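Diol-dehydratase (Roseburia inulinivorans, PDB 5I2A) is a B12-independent glycyl radical enzyme of the pyruvate formate-lyase-like family that dehydrates 1,2-propanediol. Local coordinates at residues P461-F466 and F492-Y496; Y566-L571 and M649-P654; R577-E582 and R642-I646. All coordinates share one frame. Where two conformers were deposited one is given. Residue numbers count along the deposited sequence, not the author numbering.

Interaction 1: P461-F466 and F492-Y496; sequences PLEMVF and FMEAY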
ATOM      1  N   PRO A 461     -25.829 -24.054  -1.713  1.00 17.15           N
ATOM      2  CA  PRO A 461     -26.015 -24.358  -0.290  1.00 16.45           C
ATOM      3  C   PRO A 461     -27.196 -25.287  -0.016  1.00 16.89           C
ATOM      4  O   PRO A 461     -27.137 -26.044   0.951  1.00 16.20           O
ATOM      5  CB  PRO A 461     -26.261 -22.974   0.333  1.00 15.50           C
ATOM      6  CG  PRO A 461     -25.468 -22.061  -0.534  1.00 14.44           C
ATOM      7  CD  PRO A 461     -25.758 -22.598  -1.929  1.00 13.56           C
ATOM      8  N   LEU A 462     -28.231 -25.241  -0.853  1.00 15.47           N
ATOM      9  CA  LEU A 462     -29.360 -26.160  -0.704  1.00 16.45           C
ATOM     10  C   LEU A 462     -28.921 -27.601  -0.997  1.00 16.17           C
ATOM     11  O   LEU A 462     -29.239 -28.519  -0.249  1.00 17.34           O
ATOM     12  CB  LEU A 462     -30.523 -25.766  -1.626  1.00 17.45           C
ATOM     13  CG  LEU A 462     -31.736 -26.707  -1.595  1.00 17.03           C
ATOM     14  CD1 LEU A 462     -32.392 -26.711  -0.218  1.00 16.34           C
ATOM     15  CD2 LEU A 462     -32.750 -26.310  -2.665  1.00 18.49           C
ATOM     16  N   GLU A 463     -28.194 -27.789  -2.085  1.00 13.28           N
ATOM     17  CA  GLU A 463     -27.628 -29.099  -2.395  1.00 16.70           C
ATOM     18  C   GLU A 463     -26.737 -29.605  -1.260  1.00 19.98           C
ATOM     19  O   GLU A 463     -26.723 -30.797  -0.975  1.00 18.61           O
ATOM     20  CB  GLU A 463     -26.834 -29.054  -3.691  1.00 15.89           C
ATOM     21  CG  GLU A 463     -27.694 -28.901  -4.929  1.00 18.11           C
ATOM     22  CD  GLU A 463     -26.896 -29.099  -6.204  1.00 21.99           C
ATOM     23  OE1 GLU A 463     -26.196 -28.160  -6.635  1.00 23.31           O
ATOM     24  OE2 GLU A 463     -26.950 -30.204  -6.762  1.00 19.83           O
ATOM     25  N   MET A 464     -26.015 -28.701  -0.600  1.00 15.21           N
ATOM     26  CA  MET A 464     -25.153 -29.099   0.508  1.00 15.48           C
ATOM     27  C   MET A 464     -25.953 -29.589   1.720  1.00 17.53           C
ATOM     28  O   MET A 464     -25.457 -30.389   2.509  1.00 18.20           O
ATOM     29  CB  MET A 464     -24.226 -27.953   0.925  1.00 15.77           C
ATOM     30  CG  MET A 464     -23.106 -27.651  -0.071  1.00 15.35           C
ATOM     31  SD  MET A 464     -22.075 -29.065  -0.563  1.00 19.18           S
ATOM     32  CE  MET A 464     -22.831 -29.549  -2.118  1.00 15.66           C
ATOM     33  N   VAL A 465     -27.188 -29.134   1.874  1.00 16.91           N
ATOM     34  CA  VAL A 465     -27.986 -29.650   2.982  1.00 19.87           C
ATOM     35  C   VAL A 465     -28.253 -31.141   2.760  1.00 18.39           C
ATOM     36  O   VAL A 465     -28.151 -31.933   3.693  1.00 21.29           O
ATOM     37  CB  VAL A 465     -29.315 -28.895   3.162  1.00 21.52           C
ATOM     38  CG1 VAL A 465     -30.122 -29.503   4.318  1.00 17.53           C
ATOM     39  CG2 VAL A 465     -29.047 -27.425   3.440  1.00 18.44           C
ATOM     40  N   PHE A 466     -28.557 -31.517   1.518  1.00 17.85           N
ATOM     41  CA  PHE A 466     -28.823 -32.913   1.175  1.00 20.90           C
ATOM     42  C   PHE A 466     -27.575 -33.770   1.335  1.00 23.88           C
ATOM     43  O   PHE A 466     -27.645 -34.904   1.804  1.00 22.40           O
ATOM     44  CB  PHE A 466     -29.361 -33.038  -0.263  1.00 15.16           C
ATOM     45  CG  PHE A 466     -30.826 -32.692  -0.392  1.00 18.53           C
ATOM     46  CD1 PHE A 466     -31.802 -33.631  -0.090  1.00 17.72           C
ATOM     47  CD2 PHE A 466     -31.225 -31.430  -0.806  1.00 16.01           C
ATOM     48  CE1 PHE A 466     -33.158 -33.323  -0.197  1.00 20.30           C
ATOM     49  CE2 PHE A 466     -32.564 -31.113  -0.909  1.00 17.65           C
ATOM     50  CZ  PHE A 466     -33.541 -32.063  -0.603  1.00 20.49           C
ATOM     51  N   PHE A 492     -34.417 -28.574   8.732  1.00 23.20           N
ATOM     52  CA  PHE A 492     -33.875 -28.484   7.385  1.00 22.75           C
ATOM     53  C   PHE A 492     -33.593 -27.017   7.052  1.00 23.14           C
ATOM     54  O   PHE A 492     -32.521 -26.700   6.567  1.00 19.82           O
ATOM     55  CB  PHE A 492     -34.837 -29.098   6.366  1.00 22.66           C
ATOM     56  CG  PHE A 492     -34.274 -29.190   4.965  1.00 22.88           C
ATOM     57  CD1 PHE A 492     -34.227 -28.072   4.142  1.00 22.77           C
ATOM     58  CD2 PHE A 492     -33.826 -30.397   4.464  1.00 20.56           C
ATOM     59  CE1 PHE A 492     -33.711 -28.147   2.860  1.00 16.92           C
ATOM     60  CE2 PHE A 492     -33.321 -30.490   3.178  1.00 19.10           C
ATOM     61  CZ  PHE A 492     -33.259 -29.357   2.376  1.00 21.21           C
ATOM     62  N   MET A 493     -34.562 -26.139   7.313  1.00 22.55           N
ATOM     63  CA  MET A 493     -34.425 -24.707   7.018  1.00 22.13           C
ATOM     64  C   MET A 493     -33.217 -24.110   7.703  1.00 22.63           C
ATOM     65  O   MET A 493     -32.483 -23.328   7.106  1.00 21.79           O
ATOM     66  CB  MET A 493     -35.670 -23.924   7.454  1.00 19.37           C
ATOM     67  CG  MET A 493     -36.676 -23.685   6.360  1.00 28.88           C
ATOM     68  SD  MET A 493     -36.059 -22.645   5.028  1.00 27.99           S
ATOM     69  CE  MET A 493     -37.012 -21.157   5.225  1.00 23.25           C
ATOM     70  N   GLU A 494     -33.033 -24.478   8.969  1.00 21.24           N
ATOM     71  CA  GLU A 494     -31.912 -24.008   9.758  1.00 18.32           C
ATOM     72  C   GLU A 494     -30.584 -24.495   9.173  1.00 20.63           C
ATOM     73  O   GLU A 494     -29.612 -23.744   9.113  1.00 19.32           O
ATOM     74  CB  GLU A 494     -32.073 -24.453  11.216  1.00 24.68           C
ATOM     75  CG  GLU A 494     -30.905 -24.104  12.122  1.00 21.68           C
ATOM     76  CD  GLU A 494     -30.646 -22.606  12.228  1.00 22.59           C
ATOM     77  OE1 GLU A 494     -31.531 -21.799  11.892  1.00 22.70           O
ATOM     78  OE2 GLU A 494     -29.540 -22.230  12.655  1.00 29.03           O
ATOM     79  N   ALA A 495     -30.545 -25.745   8.729  1.00 19.48           N
ATOM     80  CA  ALA A 495     -29.361 -26.254   8.051  1.00 20.64           C
ATOM     81  C   ALA A 495     -29.060 -25.433   6.781  1.00 20.46           C
ATOM     82  O   ALA A 495     -27.905 -25.096   6.508  1.00 16.35           O
ATOM     83  CB  ALA A 495     -29.540 -27.730   7.708  1.00 19.65           C
ATOM     84  N   TYR A 496     -30.102 -25.111   6.016  1.00 17.16           N
ATOM     85  CA  TYR A 496     -29.939 -24.297   4.818  1.00 14.95           C
ATOM     86  C   TYR A 496     -29.436 -22.899   5.166  1.00 17.24           C
ATOM     87  O   TYR A 496     -28.539 -22.379   4.500  1.00 16.09           O
ATOM     88  CB  TYR A 496     -31.247 -24.201   4.033  1.00 15.10           C
ATOM     89  CG  TYR A 496     -31.152 -23.325   2.801  1.00 15.37           C
ATOM     90  CD1 TYR A 496     -30.219 -23.586   1.802  1.00 12.94           C
ATOM     91  CD2 TYR A 496     -31.996 -22.246   2.632  1.00 14.54           C
ATOM     92  CE1 TYR A 496     -30.136 -22.780   0.667  1.00 15.14           C
ATOM     93  CE2 TYR A 496     -31.916 -21.434   1.507  1.00 14.55           C
ATOM     94  CZ  TYR A 496     -30.991 -21.703   0.537  1.00 15.01           C
ATOM     95  OH  TYR A 496     -30.923 -20.890  -0.557  1.00 14.35           O
TER
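This is a buried, wholly apolar helix-helix contact, in which the short helix 459-467, just after strand 454-457, packs against the start of the long helix 489-521. The short axes approach to 9.4 Å with their N-to-C directions 127° apart, so the helices cross obliquely, closer to antiparallel than to parallel. Val465 and Phe492 are the most covered, 81 Å² each, and the CA-to-CB bond of Val465 points toward the other helix. Its CG1 lies 3.7 Å from the centroid of the Phe492 ring and 19° off the normal, a CH-pi contact, and is 3.9 Å from Ala495 CB, while Val465 CG2 reaches Tyr496 CA at 3.5 Å. Phe492, with its t rotamer, extends between the helices: its CE1 meets Leu462 CD1 at 3.6 Å, and its edge is directed at the face of Phe466, a T-shaped pair with centroids 5.4 Å apart and planes at 67°. At the other end, Tyr496 CE1 packs on Leu462 CB at 3.8 Å and Pro461 CB at 3.9 Å, and the Tyr496 hydroxyl is hydrogen-bonded to the carbonyl of Met458. Helix 580-588 extends the apolar cluster through Met580, which touches Phe466 and Phe492. Val465 also touches Gln499, so its neighbours Phe492, Ala495, Tyr496 and Gln499 follow the i, i+3, i+4, i+7 spacing of a helical hole, as in knobs-into-holes packing within an alpha-helical core.

Interaction 2: Y566-L571 and M649-P654; sequences YTIKKL and MILELP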
ATOM      1  N   TYR A 566     -40.662 -25.582  -0.481  1.00 18.92           N
ATOM      2  CA  TYR A 566     -42.073 -25.932  -0.411  1.00 22.26           C
ATOM      3  C   TYR A 566     -42.291 -27.439  -0.653  1.00 21.81           C
ATOM      4  O   TYR A 566     -43.016 -28.085   0.082  1.00 20.59           O
ATOM      5  CB  TYR A 566     -42.887 -25.108  -1.408  1.00 20.60           C
ATOM      6  CG  TYR A 566     -44.375 -25.332  -1.270  1.00 22.19           C
ATOM      7  CD1 TYR A 566     -45.095 -24.729  -0.243  1.00 20.74           C
ATOM      8  CD2 TYR A 566     -45.054 -26.163  -2.148  1.00 21.68           C
ATOM      9  CE1 TYR A 566     -46.457 -24.938  -0.105  1.00 23.67           C
ATOM     10  CE2 TYR A 566     -46.416 -26.377  -2.018  1.00 25.44           C
ATOM     11  CZ  TYR A 566     -47.108 -25.762  -0.996  1.00 26.37           C
ATOM     12  OH  TYR A 566     -48.450 -25.978  -0.860  1.00 34.28           O
ATOM     13  N   THR A 567     -41.664 -27.983  -1.688  1.00 18.19           N
ATOM     14  CA  THR A 567     -41.677 -29.424  -1.924  1.00 19.45           C
ATOM     15  C   THR A 567     -41.309 -30.219  -0.663  1.00 23.65           C
ATOM     16  O   THR A 567     -42.011 -31.154  -0.261  1.00 22.15           O
ATOM     17  CB  THR A 567     -40.708 -29.804  -3.032  1.00 19.11           C
ATOM     18  OG1 THR A 567     -41.247 -29.402  -4.292  1.00 18.88           O
ATOM     19  CG2 THR A 567     -40.439 -31.319  -3.035  1.00 18.00           C
ATOM     20  N   ILE A 568     -40.212 -29.818  -0.037  1.00 18.81           N
ATOM     21  CA  ILE A 568     -39.689 -30.518   1.128  1.00 20.48           C
ATOM     22  C   ILE A 568     -40.648 -30.418   2.300  1.00 25.33           C
ATOM     23  O   ILE A 568     -40.945 -31.416   2.953  1.00 22.06           O
ATOM     24  CB  ILE A 568     -38.316 -29.968   1.528  1.00 17.84           C
ATOM     25  CG1 ILE A 568     -37.305 -30.280   0.420  1.00 18.49           C
ATOM     26  CG2 ILE A 568     -37.857 -30.556   2.863  1.00 19.51           C
ATOM     27  CD1 ILE A 568     -36.092 -29.392   0.440  1.00 19.89           C
ATOM     28  N   LYS A 569     -41.150 -29.211   2.539  1.00 24.13           N
ATOM     29  CA  LYS A 569     -42.085 -28.973   3.625  1.00 24.74           C
ATOM     30  C   LYS A 569     -43.374 -29.781   3.450  1.00 27.23           C
ATOM     31  O   LYS A 569     -43.814 -30.439   4.389  1.00 27.60           O
ATOM     32  CB  LYS A 569     -42.406 -27.487   3.738  1.00 23.00           C
ATOM     33  CG  LYS A 569     -43.236 -27.123   4.946  1.00 22.82           C
ATOM     34  CD  LYS A 569     -43.788 -25.711   4.820  1.00 26.99           C
ATOM     35  CE  LYS A 569     -44.259 -25.174   6.167  1.00 27.80           C
ATOM     36  NZ  LYS A 569     -45.206 -24.045   6.010  1.00 37.63           N
ATOM     37  N   LYS A 570     -43.951 -29.751   2.251  1.00 26.56           N
ATOM     38  CA  LYS A 570     -45.226 -30.425   1.975  1.00 26.16           C
ATOM     39  C   LYS A 570     -45.136 -31.933   1.795  1.00 26.14           C
ATOM     40  O   LYS A 570     -45.790 -32.679   2.512  1.00 29.41           O
ATOM     41  CB  LYS A 570     -45.875 -29.849   0.725  1.00 24.70           C
ATOM     42  CG  LYS A 570     -46.529 -28.520   0.935  1.00 33.36           C
ATOM     43  CD  LYS A 570     -47.567 -28.579   2.021  1.00 37.98           C
ATOM     44  CE  LYS A 570     -48.158 -27.209   2.247  1.00 42.15           C
ATOM     45  NZ  LYS A 570     -49.034 -27.165   3.448  1.00 46.37           N
ATOM     46  N   LEU A 571     -44.323 -32.385   0.852  1.00 27.35           N
ATOM     47  CA  LEU A 571     -44.306 -33.797   0.487  1.00 24.64           C
ATOM     48  C   LEU A 571     -43.473 -34.678   1.414  1.00 28.52           C
ATOM     49  O   LEU A 571     -43.752 -35.861   1.537  1.00 26.93           O
ATOM     50  CB  LEU A 571     -43.811 -33.966  -0.947  1.00 24.39           C
ATOM     51  CG  LEU A 571     -44.616 -33.207  -1.993  1.00 26.92           C
ATOM     52  CD1 LEU A 571     -44.166 -33.597  -3.385  1.00 25.70           C
ATOM     53  CD2 LEU A 571     -46.096 -33.486  -1.797  1.00 32.23           C
ATOM     54  N   MET A 649     -45.578 -35.606  -8.956  1.00 24.62           N
ATOM     55  CA  MET A 649     -46.291 -34.965  -7.859  1.00 26.81           C
ATOM     56  C   MET A 649     -45.627 -33.636  -7.490  1.00 25.74           C
ATOM     57  O   MET A 649     -46.297 -32.723  -7.026  1.00 22.72           O
ATOM     58  CB  MET A 649     -46.412 -35.876  -6.627  1.00 29.86           C
ATOM     59  CG  MET A 649     -45.175 -36.626  -6.198  1.00 39.86           C
ATOM     60  SD  MET A 649     -45.592 -37.821  -4.896  1.00 45.09           S
ATOM     61  CE  MET A 649     -45.917 -36.693  -3.580  1.00 34.74           C
ATOM     62  N   ILE A 650     -44.321 -33.516  -7.724  1.00 23.49           N
ATOM     63  CA  ILE A 650     -43.639 -32.249  -7.476  1.00 19.49           C
ATOM     64  C   ILE A 650     -44.094 -31.186  -8.488  1.00 20.02           C
ATOM     65  O   ILE A 650     -44.379 -30.060  -8.112  1.00 22.05           O
ATOM     66  CB  ILE A 650     -42.107 -32.415  -7.511  1.00 19.80           C
ATOM     67  CG1 ILE A 650     -41.618 -32.986  -6.175  1.00 18.74           C
ATOM     68  CG2 ILE A 650     -41.423 -31.082  -7.781  1.00 22.10           C
ATOM     69  CD1 ILE A 650     -40.201 -33.470  -6.201  1.00 17.89           C
ATOM     70  N   LEU A 651     -44.194 -31.554  -9.763  1.00 21.96           N
ATOM     71  CA  LEU A 651     -44.626 -30.596 -10.782  1.00 21.34           C
ATOM     72  C   LEU A 651     -46.077 -30.143 -10.620  1.00 26.28           C
ATOM     73  O   LEU A 651     -46.461 -29.106 -11.158  1.00 24.59           O
ATOM     74  CB  LEU A 651     -44.431 -31.171 -12.181  1.00 21.13           C
ATOM     75  CG  LEU A 651     -42.985 -31.456 -12.588  1.00 22.25           C
ATOM     76  CD1 LEU A 651     -42.925 -31.982 -14.012  1.00 25.49           C
ATOM     77  CD2 LEU A 651     -42.129 -30.213 -12.438  1.00 26.22           C
ATOM     78  N   GLU A 652     -46.871 -30.907  -9.871  1.00 25.78           N
ATOM     79  CA  GLU A 652     -48.277 -30.571  -9.634  1.00 27.34           C
ATOM     80  C   GLU A 652     -48.491 -29.659  -8.433  1.00 24.59           C
ATOM     81  O   GLU A 652     -49.578 -29.133  -8.258  1.00 26.69           O
ATOM     82  CB  GLU A 652     -49.108 -31.844  -9.445  1.00 28.17           C
ATOM     83  CG  GLU A 652     -49.411 -32.552 -10.746  1.00 39.14           C
ATOM     84  CD  GLU A 652     -49.902 -33.974 -10.537  1.00 54.06           C
ATOM     85  OE1 GLU A 652     -50.017 -34.400  -9.363  1.00 50.30           O
ATOM     86  OE2 GLU A 652     -50.154 -34.668 -11.549  1.00 55.58           O
ATOM     87  N   LEU A 653     -47.467 -29.482  -7.604  1.00 24.07           N
ATOM     88  CA  LEU A 653     -47.589 -28.605  -6.438  1.00 23.58           C
ATOM     89  C   LEU A 653     -47.826 -27.148  -6.847  1.00 20.78           C
ATOM     90  O   LEU A 653     -47.431 -26.729  -7.932  1.00 22.03           O
ATOM     91  CB  LEU A 653     -46.342 -28.701  -5.560  1.00 25.30           C
ATOM     92  CG  LEU A 653     -46.091 -30.018  -4.821  1.00 24.42           C
ATOM     93  CD1 LEU A 653     -44.675 -30.066  -4.267  1.00 23.23           C
ATOM     94  CD2 LEU A 653     -47.097 -30.188  -3.704  1.00 19.84           C
ATOM     95  N   PRO A 654     -48.497 -26.375  -5.986  1.00 23.58           N
ATOM     96  CA  PRO A 654     -48.539 -24.932  -6.243  1.00 24.33           C
ATOM     97  C   PRO A 654     -47.120 -24.347  -6.249  1.00 20.58           C
ATOM     98  O   PRO A 654     -46.283 -24.816  -5.496  1.00 19.02           O
ATOM     99  CB  PRO A 654     -49.376 -24.380  -5.077  1.00 19.04           C
ATOM    100  CG  PRO A 654     -49.439 -25.480  -4.073  1.00 26.65           C
ATOM    101  CD  PRO A 654     -49.297 -26.761  -4.816  1.00 19.59           C
TER
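Leu571 covers three side chains of the 649-654 segment with one methyl: its CD1 is 3.6 Å from Met649 CE, 3.7 Å from Leu653 CD1 and 3.8 Å from Ile650 CG1. The facing residue with the largest covered area is Leu653, whose backbone is extended. This places its side chain against the 566-571 helix, where Leu653 CD1 also comes within 3.5 Å of Thr567 OG1 and Leu653 CD2 lies 4.2 Å from Tyr566 CE2. The backbone hydrogen bond from Leu653 N to Ile650 O, 3.2 Å long, ties the residue to the preceding helical turn. Thr567 adds its methyl, with CG2 3.7 Å from Ile650 CG1, and satisfies its hydroxyl through a hydrogen bond to the carbonyl of Pro710 outside the contact. Tyr566 lies at the other end, its OH 3.4 Å and its CE2 3.8 Å from Pro654 CG, so the proline ring packs on the outer part of the phenol. No hydrogen bond joins the segments; shape and apolar burial, 373 Å² in all, hold them. Helix 558-574 is thus packed on several sides: by helix 637-651 and by Leu653 and Pro654 beyond it, by helix 661-678, which Tyr566 also touches, and by helix 489-521, where Ile568, pointing away from this contact, meets Phe492.

Interaction 3: R577-E582 and R642-I646; sequences RITMGE and RYEEI
Glu582, Arg642 and Ile646 carry most of this contact, which buries 262 Å² between the start of helix 580-588 and the middle of helix 637-651. Arg577 to Thr579 form a loop, with Ile578 extended (-137/144), and the helix begins at Met580. Thr579 is the N-cap: its OG1 accepts from Glu582 N at 3.0 Å, and Thr579 N donates to Glu582 OE2 at 3.0 Å, completing a capping box. The CA atoms of Ile578 and Ile646 are 7.5 Å apart, those of Glu582 and Tyr643 8.2 Å.

The CA-to-CB bond of Glu582 points toward segment 642-646, and its carboxylate (m, t) meets Arg642 (t, p, t), whose NE donates to Glu582 OE1 at 2.7 Å and whose NH2 donates to Glu582 OE2 at 3.1 Å, a bidentate salt bridge. Arg642 NH2 also donates to Arg577 O at 3.1 Å, while Arg642 NH1 adds a weak hydrogen bond within a salt bridge to Glu645 OE1 at 3.0 Å, extending the network. Beside it, Ile646 CG2 packs on Ile578 CD1 at 3.8 Å and Ile646 CD1 approaches Glu582 CB at 4.1 Å. One carboxylate thus serves capping box and salt bridge, which probably couples helix capping to interhelical pairing.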
ATOM      1  N   ARG A 577     -45.536 -38.046   1.813  1.00 29.06           N
ATOM      2  CA  ARG A 577     -45.750 -38.837   0.604  1.00 30.12           C
ATOM      3  C   ARG A 577     -44.442 -39.297  -0.021  1.00 30.80           C
ATOM      4  O   ARG A 577     -44.431 -40.147  -0.901  1.00 30.47           O
ATOM      5  CB  ARG A 577     -46.559 -38.041  -0.413  1.00 32.02           C
ATOM      6  CG  ARG A 577     -47.887 -37.541   0.131  1.00 36.44           C
ATOM      7  CD  ARG A 577     -48.641 -36.732  -0.905  1.00 39.21           C
ATOM      8  NE  ARG A 577     -48.868 -37.490  -2.129  1.00 39.94           N
ATOM      9  CZ  ARG A 577     -49.216 -36.941  -3.288  1.00 47.90           C
ATOM     10  NH1 ARG A 577     -49.363 -35.623  -3.392  1.00 48.30           N
ATOM     11  NH2 ARG A 577     -49.398 -37.711  -4.351  1.00 47.72           N
ATOM     12  N   ILE A 578     -43.342 -38.712   0.431  1.00 28.42           N
ATOM     13  CA  ILE A 578     -42.012 -39.068  -0.038  1.00 28.99           C
ATOM     14  C   ILE A 578     -41.117 -39.137   1.188  1.00 25.65           C
ATOM     15  O   ILE A 578     -41.314 -38.365   2.121  1.00 30.57           O
ATOM     16  CB  ILE A 578     -41.471 -38.033  -1.053  1.00 27.13           C
ATOM     17  CG1 ILE A 578     -42.434 -37.899  -2.229  1.00 33.79           C
ATOM     18  CG2 ILE A 578     -40.115 -38.441  -1.577  1.00 29.20           C
ATOM     19  CD1 ILE A 578     -42.101 -36.755  -3.170  1.00 36.09           C
ATOM     20  N   THR A 579     -40.165 -40.064   1.229  1.00 26.07           N
ATOM     21  CA  THR A 579     -39.203 -40.025   2.324  1.00 28.04           C
ATOM     22  C   THR A 579     -38.064 -39.112   1.924  1.00 24.90           C
ATOM     23  O   THR A 579     -37.817 -38.900   0.737  1.00 29.26           O
ATOM     24  CB  THR A 579     -38.633 -41.413   2.697  1.00 27.29           C
ATOM     25  OG1 THR A 579     -37.696 -41.837   1.697  1.00 28.13           O
ATOM     26  CG2 THR A 579     -39.756 -42.439   2.849  1.00 29.74           C
ATOM     27  N   MET A 580     -37.367 -38.579   2.916  1.00 28.21           N
ATOM     28  CA  MET A 580     -36.224 -37.724   2.653  1.00 25.16           C
ATOM     29  C   MET A 580     -35.201 -38.474   1.806  1.00 27.58           C
ATOM     30  O   MET A 580     -34.587 -37.903   0.908  1.00 23.64           O
ATOM     31  CB  MET A 580     -35.604 -37.243   3.962  1.00 23.85           C
ATOM     32  CG  MET A 580     -34.490 -36.229   3.768  1.00 25.46           C
ATOM     33  SD  MET A 580     -35.053 -34.734   2.929  1.00 25.87           S
ATOM     34  CE  MET A 580     -35.742 -33.806   4.295  1.00 19.83           C
ATOM     35  N   GLY A 581     -35.042 -39.765   2.081  1.00 26.11           N
ATOM     36  CA  GLY A 581     -34.082 -40.579   1.362  1.00 23.79           C
ATOM     37  C   GLY A 581     -34.434 -40.760  -0.099  1.00 24.92           C
ATOM     38  O   GLY A 581     -33.553 -40.769  -0.956  1.00 25.75           O
ATOM     39  N   GLU A 582     -35.724 -40.927  -0.379  1.00 27.16           N
ATOM     40  CA  GLU A 582     -36.204 -41.020  -1.757  1.00 28.46           C
ATOM     41  C   GLU A 582     -35.926 -39.747  -2.539  1.00 24.35           C
ATOM     42  O   GLU A 582     -35.464 -39.789  -3.681  1.00 24.54           O
ATOM     43  CB  GLU A 582     -37.703 -41.287  -1.797  1.00 27.10           C
ATOM     44  CG  GLU A 582     -38.114 -42.677  -1.402  1.00 35.48           C
ATOM     45  CD  GLU A 582     -39.599 -42.883  -1.599  1.00 30.62           C
ATOM     46  OE1 GLU A 582     -39.959 -43.645  -2.515  1.00 33.93           O
ATOM     47  OE2 GLU A 582     -40.393 -42.268  -0.848  1.00 30.66           O
ATOM     48  N   ARG A 642     -40.793 -44.965  -9.899  1.00 31.63           N
ATOM     49  CA  ARG A 642     -40.979 -44.220  -8.666  1.00 32.88           C
ATOM     50  C   ARG A 642     -40.408 -42.800  -8.783  1.00 29.68           C
ATOM     51  O   ARG A 642     -41.020 -41.846  -8.318  1.00 27.58           O
ATOM     52  CB  ARG A 642     -40.340 -44.971  -7.496  1.00 25.91           C
ATOM     53  CG  ARG A 642     -40.407 -44.251  -6.157  1.00 29.70           C
ATOM     54  CD  ARG A 642     -41.806 -43.786  -5.807  1.00 27.07           C
ATOM     55  NE  ARG A 642     -41.869 -43.289  -4.435  1.00 28.30           N
ATOM     56  CZ  ARG A 642     -42.884 -42.600  -3.926  1.00 27.16           C
ATOM     57  NH1 ARG A 642     -43.926 -42.309  -4.683  1.00 31.68           N
ATOM     58  NH2 ARG A 642     -42.850 -42.192  -2.661  1.00 31.99           N
ATOM     59  N   TYR A 643     -39.251 -42.658  -9.417  1.00 26.37           N
ATOM     60  CA  TYR A 643     -38.665 -41.334  -9.580  1.00 30.54           C
ATOM     61  C   TYR A 643     -39.567 -40.473 -10.447  1.00 29.04           C
ATOM     62  O   TYR A 643     -39.743 -39.286 -10.185  1.00 28.38           O
ATOM     63  CB  TYR A 643     -37.259 -41.415 -10.178  1.00 27.22           C
ATOM     64  CG  TYR A 643     -36.270 -42.022  -9.219  1.00 27.06           C
ATOM     65  CD1 TYR A 643     -36.588 -42.151  -7.878  1.00 25.72           C
ATOM     66  CD2 TYR A 643     -35.031 -42.473  -9.645  1.00 30.16           C
ATOM     67  CE1 TYR A 643     -35.716 -42.704  -6.991  1.00 29.15           C
ATOM     68  CE2 TYR A 643     -34.137 -43.037  -8.750  1.00 30.08           C
ATOM     69  CZ  TYR A 643     -34.497 -43.144  -7.428  1.00 30.43           C
ATOM     70  OH  TYR A 643     -33.652 -43.707  -6.525  1.00 39.61           O
ATOM     71  N   GLU A 644     -40.162 -41.090 -11.457  1.00 29.90           N
ATOM     72  CA  GLU A 644     -41.088 -40.398 -12.334  1.00 24.48           C
ATOM     73  C   GLU A 644     -42.320 -39.883 -11.582  1.00 27.21           C
ATOM     74  O   GLU A 644     -42.704 -38.731 -11.743  1.00 27.68           O
ATOM     75  CB  GLU A 644     -41.513 -41.320 -13.477  1.00 28.89           C
ATOM     76  CG  GLU A 644     -42.377 -40.658 -14.533  1.00 37.77           C
ATOM     77  CD  GLU A 644     -42.611 -41.559 -15.740  1.00 54.78           C
ATOM     78  OE1 GLU A 644     -42.116 -41.228 -16.838  1.00 51.96           O
ATOM     79  OE2 GLU A 644     -43.289 -42.599 -15.588  1.00 59.74           O
ATOM     80  N   GLU A 645     -42.945 -40.717 -10.759  1.00 27.04           N
ATOM     81  CA  GLU A 645     -44.143 -40.250 -10.069  1.00 30.32           C
ATOM     82  C   GLU A 645     -43.788 -39.227  -8.996  1.00 25.99           C
ATOM     83  O   GLU A 645     -44.589 -38.350  -8.689  1.00 25.48           O
ATOM     84  CB  GLU A 645     -44.937 -41.411  -9.465  1.00 33.23           C
ATOM     85  CG  GLU A 645     -44.238 -42.205  -8.409  1.00 34.25           C
ATOM     86  CD  GLU A 645     -45.082 -43.378  -7.925  1.00 46.78           C
ATOM     87  OE1 GLU A 645     -45.717 -43.259  -6.852  1.00 43.13           O
ATOM     88  OE2 GLU A 645     -45.112 -44.418  -8.627  1.00 48.73           O
ATOM     89  N   ILE A 646     -42.588 -39.338  -8.435  1.00 26.82           N
ATOM     90  CA  ILE A 646     -42.091 -38.314  -7.525  1.00 25.47           C
ATOM     91  C   ILE A 646     -41.981 -36.974  -8.263  1.00 22.45           C
ATOM     92  O   ILE A 646     -42.458 -35.955  -7.781  1.00 23.09           O
ATOM     93  CB  ILE A 646     -40.737 -38.710  -6.920  1.00 25.98           C
ATOM     94  CG1 ILE A 646     -40.940 -39.790  -5.849  1.00 25.21           C
ATOM     95  CG2 ILE A 646     -40.044 -37.489  -6.317  1.00 24.54           C
ATOM     96  CD1 ILE A 646     -39.656 -40.279  -5.220  1.00 21.27           C
TER

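The three contacts line one flank of the chain, their centres 29, 34 and 39 Å from its centre for interactions 1, 2 and 3. Helix 558-574 joins the first two, whose centres are 17 Å apart: Ile568 CD1 lies 3.4 Å from Phe492 CZ and 3.8 Å from Phe466 CZ. Met580 does the same for interactions 1 and 3, 18 Å apart, with its CE 3.9 Å from Phe492 CD2. Interactions 2 and 3 are closest, at 11 Å, and share helix 637-651; Leu571 O and Ile578 N, 3.1 Å apart, probably form a hydrogen bond across the turn between helices 558-574 and 580-588. None of the segments includes Gly817, the predicted glycyl radical site.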